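Local coordinates for DUF4393 domain-containing protein (Alcanivorax borkumensis, PDB 3H35), which is of unknown function but belongs to the abortive-infection alpha family and probably has a fold related to helix-turn-helix proteins, at residues T75-S78 / S83-E86; L88-N93 / R158-R163; H112-A115 / I120-D123; L61-S66 / Q170-M175. All blocks are in the same frame, centred on the assembly; numbering follows the deposited sequence. Where two conformers were deposited one is given.

Contact 1. Residues T75-S78 / S83-E86; sequences TLYS and SRGE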
loop_
_atom_site.group_PDB
_atom_site.type_symbol
_atom_site.label_atom_id
_atom_site.label_comp_id
_atom_site.label_asym_id
_atom_site.label_seq_id
_atom_site.Cartn_x
_atom_site.Cartn_y
_atom_site.Cartn_z
ATOM N N THR A 75 4.818 15.927 -3.486
ATOM C CA THR A 75 5.053 14.778 -2.649
ATOM C C THR A 75 5.949 15.180 -1.482
ATOM O O THR A 75 6.979 15.810 -1.672
ATOM C CB THR A 75 5.693 13.654 -3.491
ATOM O OG1 THR A 75 4.838 13.322 -4.619
ATOM C CG2 THR A 75 5.957 12.451 -2.631
ATOM N N LEU A 76 5.526 14.842 -0.274
ATOM C CA LEU A 76 6.318 15.038 0.911
ATOM C C LEU A 76 7.022 13.744 1.208
ATOM O O LEU A 76 6.398 12.682 1.403
ATOM C CB LEU A 76 5.459 15.476 2.091
ATOM C CG LEU A 76 4.797 16.841 1.955
ATOM C CD1 LEU A 76 3.887 17.136 3.182
ATOM C CD2 LEU A 76 5.834 17.959 1.748
ATOM N N TYR A 77 8.349 13.860 1.211
ATOM C CA TYR A 77 9.269 12.797 1.498
ATOM C C TYR A 77 9.901 12.988 2.854
ATOM O O TYR A 77 10.269 14.101 3.231
ATOM C CB TYR A 77 10.405 12.807 0.488
ATOM C CG TYR A 77 10.048 12.228 -0.831
ATOM C CD1 TYR A 77 10.186 10.879 -1.079
ATOM C CD2 TYR A 77 9.562 13.025 -1.839
ATOM C CE1 TYR A 77 9.846 10.327 -2.344
ATOM C CE2 TYR A 77 9.228 12.499 -3.099
ATOM C CZ TYR A 77 9.367 11.152 -3.333
ATOM O OH TYR A 77 9.020 10.656 -4.553
ATOM N N SER A 78 10.141 11.871 3.525
ATOM C CA SER A 78 10.608 11.879 4.887
ATOM C C SER A 78 11.979 12.481 5.030
ATOM O O SER A 78 12.297 13.023 6.066
ATOM C CB SER A 78 10.633 10.455 5.443
ATOM O OG SER A 78 11.501 9.639 4.691
ATOM N N SER A 83 18.537 12.726 0.193
ATOM C CA SER A 83 18.245 11.363 0.628
ATOM C C SER A 83 16.772 11.185 0.951
ATOM O O SER A 83 16.394 11.129 2.110
ATOM C CB SER A 83 19.075 10.999 1.854
ATOM O OG SER A 83 18.694 9.679 2.258
ATOM N N ARG A 84 15.950 11.090 -0.079
ATOM C CA ARG A 84 14.501 11.318 0.047
ATOM C C ARG A 84 13.771 10.440 1.076
ATOM O O ARG A 84 12.796 10.897 1.680
ATOM C CB ARG A 84 13.831 11.124 -1.315
ATOM C CG ARG A 84 14.248 12.131 -2.384
ATOM C CD ARG A 84 13.610 13.451 -2.128
ATOM N NE ARG A 84 13.799 14.384 -3.223
ATOM C CZ ARG A 84 13.386 15.652 -3.200
ATOM N NH1 ARG A 84 12.751 16.139 -2.129
ATOM N NH2 ARG A 84 13.592 16.434 -4.268
ATOM N N GLY A 85 14.229 9.197 1.278
ATOM C CA GLY A 85 13.509 8.249 2.112
ATOM C C GLY A 85 12.145 7.902 1.536
ATOM O O GLY A 85 12.009 7.673 0.331
ATOM N N GLU A 86 11.121 7.897 2.374
ATOM C CA GLU A 86 9.807 7.413 1.936
ATOM C C GLU A 86 8.764 8.508 1.700
ATOM O O GLU A 86 8.822 9.589 2.275
ATOM C CB GLU A 86 9.268 6.390 2.941
ATOM C CG GLU A 86 9.778 4.951 2.692
ATOM C CD GLU A 86 9.271 3.963 3.747
ATOM O OE1 GLU A 86 8.752 4.442 4.806
ATOM O OE2 GLU A 86 9.390 2.717 3.513
#
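Ser78, just past the end of strand 71-77, and Gly85 in the returning loop approach to 5.4 Å between their CA atoms, and two hydrogen bonds here close the connection of a beta hairpin formed by strands 71-77 and 87-91. The first joins backbone to backbone: Ser78 N donates to Glu86 O over 2.9 Å. The second uses a side chain, Glu86 N reaching Ser78 OG at 2.9 Å and 154°. With chi1 at 61°, OG sits between the backbone N and the carbonyl carbon of Ser78 and is thereby turned to that amide. One residue thus gives an N-H to Glu86 and takes another from it. Glu86 O also receives a CA-H...O contact from Tyr77 CA at 3.3 Å.

Beside this pair, Arg84 bends at chi2 and lays its CD over one face of the Tyr77 ring, 4.3 Å from the centroid, a CH-pi contact offset toward the rim. Arg84 CB adds to it, 3.7 Å from Tyr77 CD1. The phenol end is engaged elsewhere, its OH bonded to Glu160. Around the turn, strand 156-164 meets both Tyr77 and Arg84, strand 87-91 flanks the other edge of 71-77, and helix 139-151 packs on Leu76.

Contact 2. Residues L88-N93 / R158-R163; sequences LYRYSN and RRETLR. With EDO (1,2-ethanediol), chain D.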
loop_
_atom_site.group_PDB
_atom_site.type_symbol
_atom_site.label_atom_id
_atom_site.label_comp_id
_atom_site.label_asym_id
_atom_site.label_seq_id
_atom_site.Cartn_x
_atom_site.Cartn_y
_atom_site.Cartn_z
ATOM N N LEU A 88 5.423 10.355 2.249
ATOM C CA LEU A 88 4.538 10.493 3.396
ATOM C C LEU A 88 3.162 11.028 3.079
ATOM O O LEU A 88 2.251 10.744 3.801
ATOM C CB LEU A 88 5.158 11.401 4.452
ATOM C CG LEU A 88 6.402 10.831 5.117
ATOM C CD1 LEU A 88 6.893 11.747 6.215
ATOM C CD2 LEU A 88 6.124 9.428 5.663
ATOM N N TYR A 89 3.018 11.848 2.037
ATOM C CA TYR A 89 1.842 12.641 1.848
ATOM C C TYR A 89 1.889 13.149 0.435
ATOM O O TYR A 89 2.954 13.452 -0.071
ATOM C CB TYR A 89 1.843 13.846 2.807
ATOM C CG TYR A 89 0.564 14.684 2.837
ATOM C CD1 TYR A 89 -0.457 14.364 3.707
ATOM C CD2 TYR A 89 0.411 15.852 2.055
ATOM C CE1 TYR A 89 -1.589 15.119 3.783
ATOM C CE2 TYR A 89 -0.766 16.614 2.128
ATOM C CZ TYR A 89 -1.731 16.227 3.009
ATOM O OH TYR A 89 -2.909 16.927 3.153
ATOM N N ARG A 90 0.738 13.221 -0.201
ATOM C CA ARG A 90 0.668 13.705 -1.558
ATOM C C ARG A 90 -0.499 14.652 -1.719
ATOM O O ARG A 90 -1.523 14.466 -1.085
ATOM C CB ARG A 90 0.605 12.570 -2.551
ATOM C CG ARG A 90 1.957 11.966 -2.773
ATOM C CD ARG A 90 1.989 10.866 -3.821
ATOM N NE ARG A 90 3.325 10.811 -4.428
ATOM C CZ ARG A 90 3.978 9.708 -4.758
ATOM N NH1 ARG A 90 3.458 8.508 -4.512
ATOM N NH2 ARG A 90 5.178 9.812 -5.310
ATOM N N TYR A 91 -0.294 15.683 -2.542
ATOM C CA TYR A 91 -1.262 16.745 -2.733
ATOM C C TYR A 91 -1.312 17.128 -4.200
ATOM O O TYR A 91 -0.324 17.068 -4.898
ATOM C CB TYR A 91 -0.919 17.967 -1.847
ATOM C CG TYR A 91 -1.986 19.034 -1.852
ATOM C CD1 TYR A 91 -3.047 18.996 -0.937
ATOM C CD2 TYR A 91 -1.969 20.048 -2.800
ATOM C CE1 TYR A 91 -4.051 19.967 -0.960
ATOM C CE2 TYR A 91 -2.970 21.019 -2.838
ATOM C CZ TYR A 91 -4.007 20.970 -1.918
ATOM O OH TYR A 91 -5.004 21.940 -1.972
ATOM N N SER A 92 -2.477 17.520 -4.674
ATOM C CA SER A 92 -2.593 17.951 -6.056
ATOM C C SER A 92 -3.760 18.876 -6.136
ATOM O O SER A 92 -4.613 18.849 -5.244
ATOM C CB SER A 92 -2.819 16.757 -6.981
ATOM O OG SER A 92 -2.989 17.173 -8.329
ATOM N N ASN A 93 -3.799 19.698 -7.188
ATOM C CA ASN A 93 -4.991 20.488 -7.508
ATOM C C ASN A 93 -5.836 19.861 -8.616
ATOM O O ASN A 93 -6.779 20.479 -9.080
ATOM C CB ASN A 93 -4.632 21.969 -7.822
ATOM C CG ASN A 93 -3.728 22.118 -9.019
ATOM O OD1 ASN A 93 -3.043 21.173 -9.420
ATOM N ND2 ASN A 93 -3.702 23.323 -9.599
ATOM N N ARG A 158 8.754 17.504 -2.997
ATOM C CA ARG A 158 9.218 17.259 -4.330
ATOM C C ARG A 158 8.087 17.437 -5.302
ATOM O O ARG A 158 7.017 16.852 -5.124
ATOM C CB ARG A 158 9.793 15.857 -4.469
ATOM C CG ARG A 158 10.459 15.650 -5.800
ATOM C CD ARG A 158 11.247 14.326 -5.823
ATOM N NE ARG A 158 12.063 14.181 -7.037
ATOM C CZ ARG A 158 11.724 13.459 -8.111
ATOM N NH1 ARG A 158 12.547 13.391 -9.156
ATOM N NH2 ARG A 158 10.580 12.792 -8.155
ATOM N N ARG A 159 8.339 18.247 -6.326
ATOM C CA ARG A 159 7.400 18.468 -7.389
ATOM C C ARG A 159 7.445 17.302 -8.374
ATOM O O ARG A 159 8.470 16.973 -8.942
ATOM C CB ARG A 159 7.672 19.776 -8.110
ATOM C CG ARG A 159 7.427 21.027 -7.261
ATOM C CD ARG A 159 7.977 22.234 -7.980
ATOM N NE ARG A 159 7.517 23.483 -7.400
ATOM C CZ ARG A 159 7.726 24.668 -7.946
ATOM N NH1 ARG A 159 8.395 24.777 -9.095
ATOM N NH2 ARG A 159 7.238 25.743 -7.362
ATOM N N GLU A 160 6.285 16.685 -8.556
ATOM C CA GLU A 160 6.153 15.527 -9.410
ATOM C C GLU A 160 4.909 15.690 -10.314
ATOM O O GLU A 160 4.219 16.721 -10.290
ATOM C CB GLU A 160 6.090 14.274 -8.530
ATOM C CG GLU A 160 7.372 14.067 -7.684
ATOM C CD GLU A 160 7.354 12.811 -6.832
ATOM O OE1 GLU A 160 6.265 12.347 -6.421
ATOM O OE2 GLU A 160 8.448 12.284 -6.565
ATOM N N THR A 161 4.660 14.676 -11.127
ATOM C CA THR A 161 3.555 14.674 -12.047
ATOM C C THR A 161 2.674 13.433 -11.850
ATOM O O THR A 161 3.176 12.308 -11.812
ATOM C CB THR A 161 4.091 14.721 -13.471
ATOM O OG1 THR A 161 4.988 15.847 -13.595
ATOM C CG2 THR A 161 2.928 14.837 -14.465
ATOM N N LEU A 162 1.371 13.644 -11.706
ATOM C CA LEU A 162 0.420 12.560 -11.455
ATOM C C LEU A 162 -0.090 12.078 -12.773
ATOM O O LEU A 162 -0.511 12.885 -13.582
ATOM C CB LEU A 162 -0.761 13.073 -10.629
ATOM C CG LEU A 162 -1.914 12.128 -10.286
ATOM C CD1 LEU A 162 -1.405 11.008 -9.331
ATOM C CD2 LEU A 162 -3.072 12.957 -9.661
ATOM N N ARG A 163 -0.083 10.762 -12.976
ATOM C CA ARG A 163 -0.670 10.128 -14.160
ATOM C C ARG A 163 -1.336 8.814 -13.810
ATOM O O ARG A 163 -0.997 8.223 -12.818
ATOM C CB ARG A 163 0.395 9.749 -15.165
ATOM C CG ARG A 163 1.261 10.851 -15.585
ATOM C CD ARG A 163 2.446 10.247 -16.306
ATOM N NE ARG A 163 3.409 11.308 -16.418
ATOM C CZ ARG A 163 3.353 12.267 -17.324
ATOM N NH1 ARG A 163 2.402 12.274 -18.240
ATOM N NH2 ARG A 163 4.261 13.208 -17.297
HETATM C C1 EDO D . 0.315 9.155 -0.913
HETATM O O1 EDO D . 0.199 9.191 0.520
HETATM C C2 EDO D . 0.890 7.848 -1.415
HETATM O O2 EDO D . 1.660 8.127 -2.573
#
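Arg90 and Glu160 both turn CG beside the backbone N and opposite the carbonyl carbon (chi1 -78° and -62°), and both chains then run extended, which carries their charged ends together above the strand between them. The result is a salt-bridge network on one face of a four-stranded antiparallel sheet. Strand 71-77 separates strands 87-91 and 156-164, and the nearest CA pair of the two segments, Ser92 and Leu162, is still 8.2 Å apart, so side chains, not backbone bonds, make the contact.

Arg90 NH2 donates to Glu160 OE1 at 3.0 Å with an N-H...O angle of 161°. The acceptor lies near the guanidinium plane, at its edge, and uses its syn lone pair. Arg158 grips the other oxygen: its NH2 is 2.7 Å from Glu160 OE2, coming from the anti side and a little out of the carboxylate plane. The carboxylate thus lies between two arginines, which would probably stabilise its charged form. The middle strand contributes too, since Thr75 OG1 is bonded to both Glu160 OE1 and Arg90 NE, and Tyr77 is the second partner of OE2. Glu86 of the second subunit gives Arg90 NH2 another salt bridge.

Farther along, Ser92 OG comes no nearer than 4.4 Å to Leu162 CD2, a loose contact; its hydrogen bonds go instead to Ala72 O and Ala94 N. At the opposite end Leu88 and Tyr89 both face Leu76 in a classic beta bulge. Arg90 NH1, pointing away from the carboxylate, donates to O2 of a 1,2-ethanediol, probably from the crystallisation liquor, at 2.7 Å.

Contact 3. Residues H112-A115 / I120-D123; sequences HLFA and IASD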
loop_
_atom_site.group_PDB
_atom_site.type_symbol
_atom_site.label_atom_id
_atom_site.label_comp_id
_atom_site.label_asym_id
_atom_site.label_seq_id
_atom_site.Cartn_x
_atom_site.Cartn_y
_atom_site.Cartn_z
ATOM N N HIS A 112 -5.222 6.586 -1.393
ATOM C CA HIS A 112 -5.952 5.421 -1.872
ATOM C C HIS A 112 -5.636 5.058 -3.339
ATOM O O HIS A 112 -5.398 3.898 -3.630
ATOM C CB HIS A 112 -7.467 5.661 -1.722
ATOM C CG HIS A 112 -8.317 4.452 -2.036
ATOM N ND1 HIS A 112 -8.466 3.397 -1.166
ATOM C CD2 HIS A 112 -9.043 4.137 -3.135
ATOM C CE1 HIS A 112 -9.259 2.493 -1.702
ATOM N NE2 HIS A 112 -9.617 2.912 -2.908
ATOM N N LEU A 113 -5.661 6.030 -4.254
ATOM C CA LEU A 113 -5.361 5.759 -5.671
ATOM C C LEU A 113 -3.961 5.168 -5.833
ATOM O O LEU A 113 -3.771 4.222 -6.585
ATOM C CB LEU A 113 -5.486 7.031 -6.534
ATOM C CG LEU A 113 -6.912 7.576 -6.677
ATOM C CD1 LEU A 113 -6.901 8.928 -7.388
ATOM C CD2 LEU A 113 -7.808 6.543 -7.413
ATOM N N PHE A 114 -2.999 5.712 -5.112
ATOM C CA PHE A 114 -1.617 5.148 -5.088
ATOM C C PHE A 114 -1.594 3.783 -4.441
ATOM O O PHE A 114 -0.979 2.890 -5.001
ATOM C CB PHE A 114 -0.559 6.073 -4.416
ATOM C CG PHE A 114 -0.055 7.157 -5.347
ATOM C CD1 PHE A 114 0.996 6.919 -6.216
ATOM C CD2 PHE A 114 -0.684 8.388 -5.398
ATOM C CE1 PHE A 114 1.457 7.932 -7.093
ATOM C CE2 PHE A 114 -0.260 9.372 -6.289
ATOM C CZ PHE A 114 0.831 9.135 -7.132
ATOM N N ALA A 115 -2.272 3.606 -3.300
ATOM C CA ALA A 115 -2.169 2.321 -2.575
ATOM C C ALA A 115 -2.742 1.227 -3.462
ATOM O O ALA A 115 -2.278 0.077 -3.424
ATOM C CB ALA A 115 -2.877 2.341 -1.209
ATOM N N ILE A 120 0.468 6.739 -10.966
ATOM C CA ILE A 120 1.909 6.778 -10.727
ATOM C C ILE A 120 2.345 8.217 -10.600
ATOM O O ILE A 120 1.595 9.113 -11.000
ATOM C CB ILE A 120 2.740 6.111 -11.836
ATOM C CG1 ILE A 120 2.393 6.721 -13.204
ATOM C CG2 ILE A 120 2.550 4.602 -11.800
ATOM C CD1 ILE A 120 3.287 6.221 -14.340
ATOM N N ALA A 121 3.545 8.416 -10.025
ATOM C CA ALA A 121 4.200 9.711 -9.951
ATOM C C ALA A 121 5.404 9.701 -10.877
ATOM O O ALA A 121 6.142 8.737 -10.903
ATOM C CB ALA A 121 4.635 10.026 -8.512
ATOM N N SER A 122 5.601 10.742 -11.665
ATOM C CA SER A 122 6.831 10.866 -12.444
ATOM C C SER A 122 7.391 12.226 -12.154
ATOM O O SER A 122 6.870 12.978 -11.300
ATOM C CB SER A 122 6.560 10.682 -13.942
ATOM O OG SER A 122 5.637 11.660 -14.431
ATOM N N ASP A 123 8.479 12.559 -12.840
ATOM C CA ASP A 123 9.194 13.801 -12.542
ATOM C C ASP A 123 8.427 15.051 -12.880
ATOM O O ASP A 123 7.497 15.048 -13.697
ATOM C CB ASP A 123 10.503 13.877 -13.330
ATOM C CG ASP A 123 11.612 13.099 -12.685
ATOM O OD1 ASP A 123 11.359 12.374 -11.683
ATOM O OD2 ASP A 123 12.746 13.210 -13.200
#
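Ile120, whose carbonyl carbon touches the Phe114 ring, is anchored through a polar atom: Ile120 N makes a probable hydrogen bond to Arg163 O, joining strands 119-123 and 156-164. The backbone pairing continues from Ser122 to Thr161, and Thr161 OG1 adds a probable side-chain bond to Asp123 O. These bonds fix the strand; the helical segment 112-115 meets it without any polar bond of its own.

Phe114 alone reaches across. Its CG stands beside the backbone N and opposite the carbonyl carbon (chi1 -81°), which swings the ring out from the helix toward the strand, although its CB does not aim there. The leading atom is CE1, which lies 3.6 Å from Ile120 C. Phe114 CE1 is also 3.6 Å from Ala121 N, and this nitrogen lies near the ring plane, so the ring turns its edge to it. Ala121 CB adds an apolar contact with Phe114 CE1 at 4.1 Å. The Ile120 CB points away from the helix.

One face of the ring is used differently. Arg90 makes a cation-pi contact, with its NH1 3.6 Å from the Phe114 ring centroid, and O2 of the bound 1,2-ethanediol lies on that same face. Glu86 of the second subunit packs on both Phe114 and Ala121, placing the contact at a subunit boundary.

Helix 106-115 and strand 119-123 are therefore fitted by van der Waals contact through the leading atoms of the ring, while the pi face, with Arg90 NH1 over it, would be expected to favour the guanidinium in its charged form.

Contact 4. Residues L61-S66 / Q170-M175; sequences LLAALS and QLWTLM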
loop_
_atom_site.group_PDB
_atom_site.type_symbol
_atom_site.label_atom_id
_atom_site.label_comp_id
_atom_site.label_asym_id
_atom_site.label_seq_id
_atom_site.Cartn_x
_atom_site.Cartn_y
_atom_site.Cartn_z
ATOM N N LEU A 61 -11.493 11.668 -10.183
ATOM C CA LEU A 61 -10.044 11.838 -10.361
ATOM C C LEU A 61 -9.468 10.839 -11.364
ATOM O O LEU A 61 -8.708 11.201 -12.241
ATOM C CB LEU A 61 -9.285 11.683 -9.029
ATOM C CG LEU A 61 -9.394 12.828 -8.036
ATOM C CD1 LEU A 61 -8.882 12.364 -6.630
ATOM C CD2 LEU A 61 -8.634 14.039 -8.608
ATOM N N LEU A 62 -9.826 9.564 -11.226
ATOM C CA LEU A 62 -9.340 8.559 -12.168
ATOM C C LEU A 62 -9.843 8.869 -13.584
ATOM O O LEU A 62 -9.098 8.758 -14.548
ATOM C CB LEU A 62 -9.710 7.142 -11.727
ATOM C CG LEU A 62 -8.933 6.002 -12.422
ATOM C CD1 LEU A 62 -7.390 6.160 -12.278
ATOM C CD2 LEU A 62 -9.356 4.606 -11.900
ATOM N N ALA A 63 -11.116 9.252 -13.709
ATOM C CA ALA A 63 -11.657 9.645 -15.002
ATOM C C ALA A 63 -10.814 10.758 -15.632
ATOM O O ALA A 63 -10.527 10.724 -16.809
ATOM C CB ALA A 63 -13.150 10.136 -14.860
ATOM N N ALA A 64 -10.462 11.752 -14.843
ATOM C CA ALA A 64 -9.726 12.907 -15.355
ATOM C C ALA A 64 -8.334 12.430 -15.833
ATOM O O ALA A 64 -7.769 12.973 -16.774
ATOM C CB ALA A 64 -9.618 14.011 -14.270
ATOM N N LEU A 65 -7.800 11.384 -15.200
ATOM C CA LEU A 65 -6.518 10.840 -15.622
ATOM C C LEU A 65 -6.581 9.858 -16.795
ATOM O O LEU A 65 -5.545 9.542 -17.407
ATOM C CB LEU A 65 -5.841 10.152 -14.438
ATOM C CG LEU A 65 -5.421 11.104 -13.329
ATOM C CD1 LEU A 65 -5.213 10.261 -12.048
ATOM C CD2 LEU A 65 -4.179 11.951 -13.736
ATOM N N SER A 66 -7.783 9.383 -17.109
ATOM C CA SER A 66 -7.897 8.233 -18.004
ATOM C C SER A 66 -7.489 8.509 -19.445
ATOM O O SER A 66 -7.178 7.577 -20.150
ATOM C CB SER A 66 -9.326 7.650 -17.994
ATOM O OG SER A 66 -10.291 8.603 -18.440
ATOM N N GLN A 170 -5.546 -0.493 -17.567
ATOM C CA GLN A 170 -6.057 -1.810 -17.883
ATOM C C GLN A 170 -7.422 -1.970 -17.268
ATOM O O GLN A 170 -8.339 -2.443 -17.927
ATOM C CB GLN A 170 -5.142 -2.924 -17.358
ATOM C CG GLN A 170 -5.675 -4.329 -17.663
ATOM C CD GLN A 170 -4.716 -5.415 -17.204
ATOM O OE1 GLN A 170 -3.749 -5.153 -16.480
ATOM N NE2 GLN A 170 -4.949 -6.622 -17.671
ATOM N N LEU A 171 -7.573 -1.543 -16.009
ATOM C CA LEU A 171 -8.899 -1.624 -15.342
ATOM C C LEU A 171 -9.963 -0.740 -16.023
ATOM O O LEU A 171 -11.131 -1.159 -16.221
ATOM C CB LEU A 171 -8.791 -1.258 -13.855
ATOM C CG LEU A 171 -8.210 -2.380 -12.976
ATOM C CD1 LEU A 171 -7.750 -1.759 -11.669
ATOM C CD2 LEU A 171 -9.275 -3.528 -12.844
ATOM N N TRP A 172 -9.561 0.482 -16.366
ATOM C CA TRP A 172 -10.458 1.402 -17.057
ATOM C C TRP A 172 -10.959 0.770 -18.329
ATOM O O TRP A 172 -12.136 0.766 -18.589
ATOM C CB TRP A 172 -9.751 2.698 -17.424
ATOM C CG TRP A 172 -10.733 3.823 -17.664
ATOM C CD1 TRP A 172 -11.158 4.316 -18.861
ATOM C CD2 TRP A 172 -11.435 4.545 -16.653
ATOM N NE1 TRP A 172 -12.060 5.332 -18.649
ATOM C CE2 TRP A 172 -12.239 5.490 -17.298
ATOM C CE3 TRP A 172 -11.431 4.503 -15.254
ATOM C CZ2 TRP A 172 -13.067 6.363 -16.595
ATOM C CZ3 TRP A 172 -12.239 5.394 -14.556
ATOM C CH2 TRP A 172 -13.051 6.303 -15.232
ATOM N N THR A 173 -10.048 0.219 -19.115
ATOM C CA THR A 173 -10.437 -0.456 -20.353
ATOM C C THR A 173 -11.364 -1.660 -20.159
ATOM O O THR A 173 -12.301 -1.851 -20.942
ATOM C CB THR A 173 -9.202 -0.883 -21.144
ATOM O OG1 THR A 173 -8.458 0.289 -21.468
ATOM C CG2 THR A 173 -9.589 -1.615 -22.440
ATOM N N LEU A 174 -11.118 -2.457 -19.124
ATOM C CA LEU A 174 -12.063 -3.530 -18.784
ATOM C C LEU A 174 -13.436 -2.972 -18.461
ATOM O O LEU A 174 -14.428 -3.570 -18.829
ATOM C CB LEU A 174 -11.610 -4.343 -17.583
ATOM C CG LEU A 174 -10.403 -5.261 -17.782
ATOM C CD1 LEU A 174 -9.992 -5.835 -16.395
ATOM C CD2 LEU A 174 -10.674 -6.360 -18.826
HETATM N N MSE A 175 -13.484 -1.853 -17.739
HETATM C CA MSE A 175 -14.747 -1.276 -17.310
HETATM C C MSE A 175 -15.511 -0.697 -18.508
HETATM O O MSE A 175 -16.711 -0.822 -18.560
HETATM C CB MSE A 175 -14.518 -0.232 -16.205
HETATM C CG MSE A 175 -15.711 0.647 -15.815
HETATM SE SE MSE A 175 -15.972 2.160 -17.105
HETATM C CE MSE A 175 -14.269 3.099 -16.773
#
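Trp172 of helix 166-175 carries the whole contact, meeting Ser66, Ala63 and Leu62 at the C-terminal part of helix 56-65. The backbones stay apart, with the nearest CA pair, Ser66 and Trp172, at 7.4 Å; the indole spans the gap because its CG lies opposite the backbone N (chi1 -159°).

The CH-pi component comes from Ser66. Its CB stands over the five-membered ring of Trp172, 3.7 Å from the centroid and only 12° off the normal, and the closest indole atom to this CB is NE1, at 3.6 Å. Behind the other face of the indole, Met175, present as selenomethionine and from the same helix as Trp172, places its CE; that approach is short, so its exact distance is best treated with caution.

Apolar contacts engage the six-membered ring. Leu62 CD2 lies 3.9 Å from Trp172 CE3, the two side chains sliding past one another in opposite directions. At the far end of the indole, Trp172 CH2 is 3.6 Å from Ala63 CA and 3.9 Å from Ala63 CB, so the ring reaches the helix backbone itself.

The polar bonds run within segment 61-66 or out to another chain. Ser66 OG donates to Ala63 O over 2.7 Å, tilted 20° from the carbonyl plane. This bond turns the hydroxyl back to its own helix while CB is left against the indole; with Ser66 N it gives Ala63 O two donors. Gln170 NE2 bonds to Asp104 O of the second subunit.

Helix 42-52 lies alongside, its Leu51 touching Leu62 and Met175, and Leu62 also touches Ile164 of strand 156-164.

How the contacts relate
From the N terminus, helix 56-65 opens contact 4, which closes only at helix 166-175 and so encloses the other three. Contact 1 opens on strand 71-77 and closes its short loop before strand 87-91 begins. Contact 2 starts on that next strand and ends on 156-164; contact 3, between helix 106-115 and strand 119-123, is nested inside it. None of the loops cross. Contacts 1, 2 and 3 all reach the same antiparallel sheet, and contacts 2 and 3 lie with centres about 8 Å apart. Contact 4 ties the two helices at the opposite side of the chain's centre from contact 1, reaching contact 2 through Leu65 packing on Leu162.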